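Local coordinates for protein endo-pectate lyase (Erwinia chrysanthemi, PDB 3B4N) that probably cleaves polygalacturonate and pectins, including highly methylated ones, by calcium-dependent elimination in an endo mode on a right-handed parallel beta-helix, at residues D278-V283 / S294-K299. Residues are numbered along the deposited sequence; the frame is centred on the assembly and turned at random.
Sequences DSIAGV and SGLKIK
Ile-280 meets Leu-296 and Ile-298 in the interior of the parallel beta-helix, three aliphatic side chains reaching inward from two different walls of one coil. CG1 of Ile-280 lies 3.9 Å from CD2 of Leu-296, and the same leucine methyl sits 4.1 Å from CG2 of Ile-280, touching both arms of the isoleucine fork. The longer arm carries on to Ile-298, where CD1 of Ile-280 meets CD1 of Ile-298 tip to tip at 3.9 Å. With CG anti to the backbone N (chi1 178°), Leu-296 sends CD2 to Ile-280; in Ile-298 CD1 lies anti to CA (chi2 171°), which stretches the chain toward CD1 of Ile-280. Contact is confined to the outer carbons of these side chains: the CA atoms of Ile-280 and Leu-296 stay 9.7 Å apart, no hydrogen bond crosses, and the patch is small but wholly buried. By contrast, Lys-297, between the two inward residues, runs outward to the exposed face of its strand. The chain turns a corner at Ile-280, within strand 276-284, which is flanked by parallel strands 246-253 and 309-313; Leu-250 and Val-308 pack beside Ile-280. Across the core, strand 290-298 lies between strands 271-274 and 341-343, with Val-341 touching both Leu-296 and Ile-298.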
ATOM      1  N   ASP A 278       7.569   2.654 -12.721  1.00 13.11           N
ATOM      2  CA  ASP A 278       8.217   3.697 -13.504  1.00 13.41           C
ATOM      3  C   ASP A 278       9.036   4.673 -12.666  1.00 12.14           C
ATOM      4  O   ASP A 278      10.112   5.097 -13.087  1.00 13.73           O
ATOM      5  CB  ASP A 278       7.183   4.443 -14.347  1.00 14.64           C
ATOM      6  CG  ASP A 278       6.515   3.544 -15.370  1.00 16.97           C
ATOM      7  OD1 ASP A 278       7.219   2.729 -16.000  1.00 20.77           O
ATOM      8  OD2 ASP A 278       5.288   3.652 -15.556  1.00 20.57           O
ATOM      9  N   SER A 279       8.521   5.029 -11.491  1.00 10.57           N
ATOM     10  CA  SER A 279       9.198   5.927 -10.560  1.00 11.36           C
ATOM     11  C   SER A 279       8.506   5.775  -9.218  1.00 10.56           C
ATOM     12  O   SER A 279       7.428   5.190  -9.140  1.00 10.51           O
ATOM     13  CB  SER A 279       9.130   7.386 -11.028  1.00 12.68           C
ATOM     14  OG  SER A 279       7.797   7.833 -11.138  1.00 14.70           O
ATOM     15  N   ILE A 280       9.111   6.292  -8.159  1.00 10.15           N
ATOM     16  CA  ILE A 280       8.510   6.152  -6.846  1.00  9.56           C
ATOM     17  C   ILE A 280       7.658   7.349  -6.417  1.00  9.64           C
ATOM     18  O   ILE A 280       6.462   7.195  -6.160  1.00  9.49           O
ATOM     19  CB  ILE A 280       9.603   5.872  -5.777  1.00  9.64           C
ATOM     20  CG1 ILE A 280      10.352   4.582  -6.127  1.00 10.05           C
ATOM     21  CG2 ILE A 280       8.974   5.747  -4.396  1.00 10.93           C
ATOM     22  CD1 ILE A 280       9.482   3.338  -6.138  1.00 11.60           C
ATOM     23  N   ALA A 281       8.257   8.535  -6.381  1.00  9.40           N
ATOM     24  CA  ALA A 281       7.562   9.732  -5.926  1.00  9.02           C
ATOM     25  C   ALA A 281       7.751  10.931  -6.831  1.00 10.21           C
ATOM     26  O   ALA A 281       8.813  11.112  -7.418  1.00 11.32           O
ATOM     27  CB  ALA A 281       8.046  10.085  -4.533  1.00 10.37           C
ATOM     28  N   GLY A 282       6.709  11.753  -6.909  1.00  9.09           N
ATOM     29  CA  GLY A 282       6.749  12.967  -7.704  1.00  9.97           C
ATOM     30  C   GLY A 282       6.327  14.150  -6.847  1.00  9.64           C
ATOM     31  O   GLY A 282       5.170  14.234  -6.419  1.00 10.64           O
ATOM     32  N   VAL A 283       7.263  15.059  -6.597  1.00 10.09           N
ATOM     33  CA  VAL A 283       7.007  16.244  -5.782  1.00 10.55           C
ATOM     34  C   VAL A 283       6.966  17.504  -6.631  1.00 10.78           C
ATOM     35  O   VAL A 283       7.691  17.619  -7.620  1.00 12.31           O
ATOM     36  CB  VAL A 283       8.107  16.445  -4.686  1.00 10.92           C
ATOM     37  CG1 VAL A 283       8.064  15.302  -3.682  1.00 11.08           C
ATOM     38  CG2 VAL A 283       9.487  16.542  -5.321  1.00 12.37           C
ATOM     39  N   SER A 294      12.979   6.203   3.024  1.00 10.47           N
ATOM     40  CA  SER A 294      13.983   5.255   3.501  1.00 11.14           C
ATOM     41  C   SER A 294      13.274   3.918   3.704  1.00 11.65           C
ATOM     42  O   SER A 294      12.039   3.860   3.719  1.00 10.88           O
ATOM     43  CB  SER A 294      14.630   5.732   4.812  1.00 13.22           C
ATOM     44  OG  SER A 294      13.696   5.835   5.873  1.00 12.69           O
ATOM     45  N   GLY A 295      14.051   2.849   3.841  1.00 10.44           N
ATOM     46  CA  GLY A 295      13.464   1.534   4.029  1.00 10.10           C
ATOM     47  C   GLY A 295      12.753   1.020   2.792  1.00  9.99           C
ATOM     48  O   GLY A 295      11.868   0.169   2.897  1.00 10.96           O
ATOM     49  N   LEU A 296      13.143   1.526   1.627  1.00 10.54           N
ATOM     50  CA  LEU A 296      12.525   1.127   0.367  1.00 11.21           C
ATOM     51  C   LEU A 296      13.324   0.036  -0.330  1.00 11.52           C
ATOM     52  O   LEU A 296      14.513   0.199  -0.589  1.00 12.45           O
ATOM     53  CB  LEU A 296      12.397   2.339  -0.556  1.00 11.42           C
ATOM     54  CG  LEU A 296      11.812   2.110  -1.951  1.00 10.05           C
ATOM     55  CD1 LEU A 296      10.370   1.631  -1.862  1.00 10.90           C
ATOM     56  CD2 LEU A 296      11.872   3.422  -2.716  1.00 11.72           C
ATOM     57  N   LYS A 297      12.666  -1.078  -0.623  1.00 11.64           N
ATOM     58  CA  LYS A 297      13.309  -2.205  -1.291  1.00 13.01           C
ATOM     59  C   LYS A 297      12.670  -2.380  -2.656  1.00 12.68           C
ATOM     60  O   LYS A 297      11.449  -2.389  -2.785  1.00 13.40           O
ATOM     61  CB  LYS A 297      13.145  -3.479  -0.456  1.00 14.59           C
ATOM     62  CG  LYS A 297      13.800  -3.387   0.915  1.00 19.38           C
ATOM     63  CD  LYS A 297      13.599  -4.653   1.724  1.00 24.07           C
ATOM     64  CE  LYS A 297      14.228  -4.514   3.102  1.00 26.70           C
ATOM     65  NZ  LYS A 297      13.983  -5.712   3.952  1.00 30.14           N
ATOM     66  N   ILE A 298      13.494  -2.502  -3.687  1.00 12.23           N
ATOM     67  CA  ILE A 298      12.973  -2.637  -5.034  1.00 12.70           C
ATOM     68  C   ILE A 298      13.623  -3.803  -5.769  1.00 14.83           C
ATOM     69  O   ILE A 298      14.848  -3.940  -5.786  1.00 14.40           O
ATOM     70  CB  ILE A 298      13.200  -1.329  -5.832  1.00 12.31           C
ATOM     71  CG1 ILE A 298      12.439  -0.174  -5.156  1.00 12.71           C
ATOM     72  CG2 ILE A 298      12.731  -1.515  -7.276  1.00 13.22           C
ATOM     73  CD1 ILE A 298      12.749   1.206  -5.729  1.00 13.39           C
ATOM     74  N   LYS A 299      12.793  -4.643  -6.370  1.00 14.72           N
ATOM     75  CA  LYS A 299      13.289  -5.797  -7.113  1.00 16.59           C
ATOM     76  C   LYS A 299      14.311  -5.360  -8.163  1.00 17.96           C
ATOM     77  O   LYS A 299      14.045  -4.471  -8.975  1.00 16.53           O
ATOM     78  CB  LYS A 299      12.120  -6.515  -7.785  1.00 17.44           C
ATOM     79  CG  LYS A 299      12.518  -7.646  -8.721  1.00 21.90           C
ATOM     80  CD  LYS A 299      11.285  -8.252  -9.366  1.00 24.68           C
ATOM     81  CE  LYS A 299      11.654  -9.289 -10.412  1.00 26.97           C
ATOM     82  NZ  LYS A 299      10.446  -9.791 -11.122  1.00 28.52           N
TER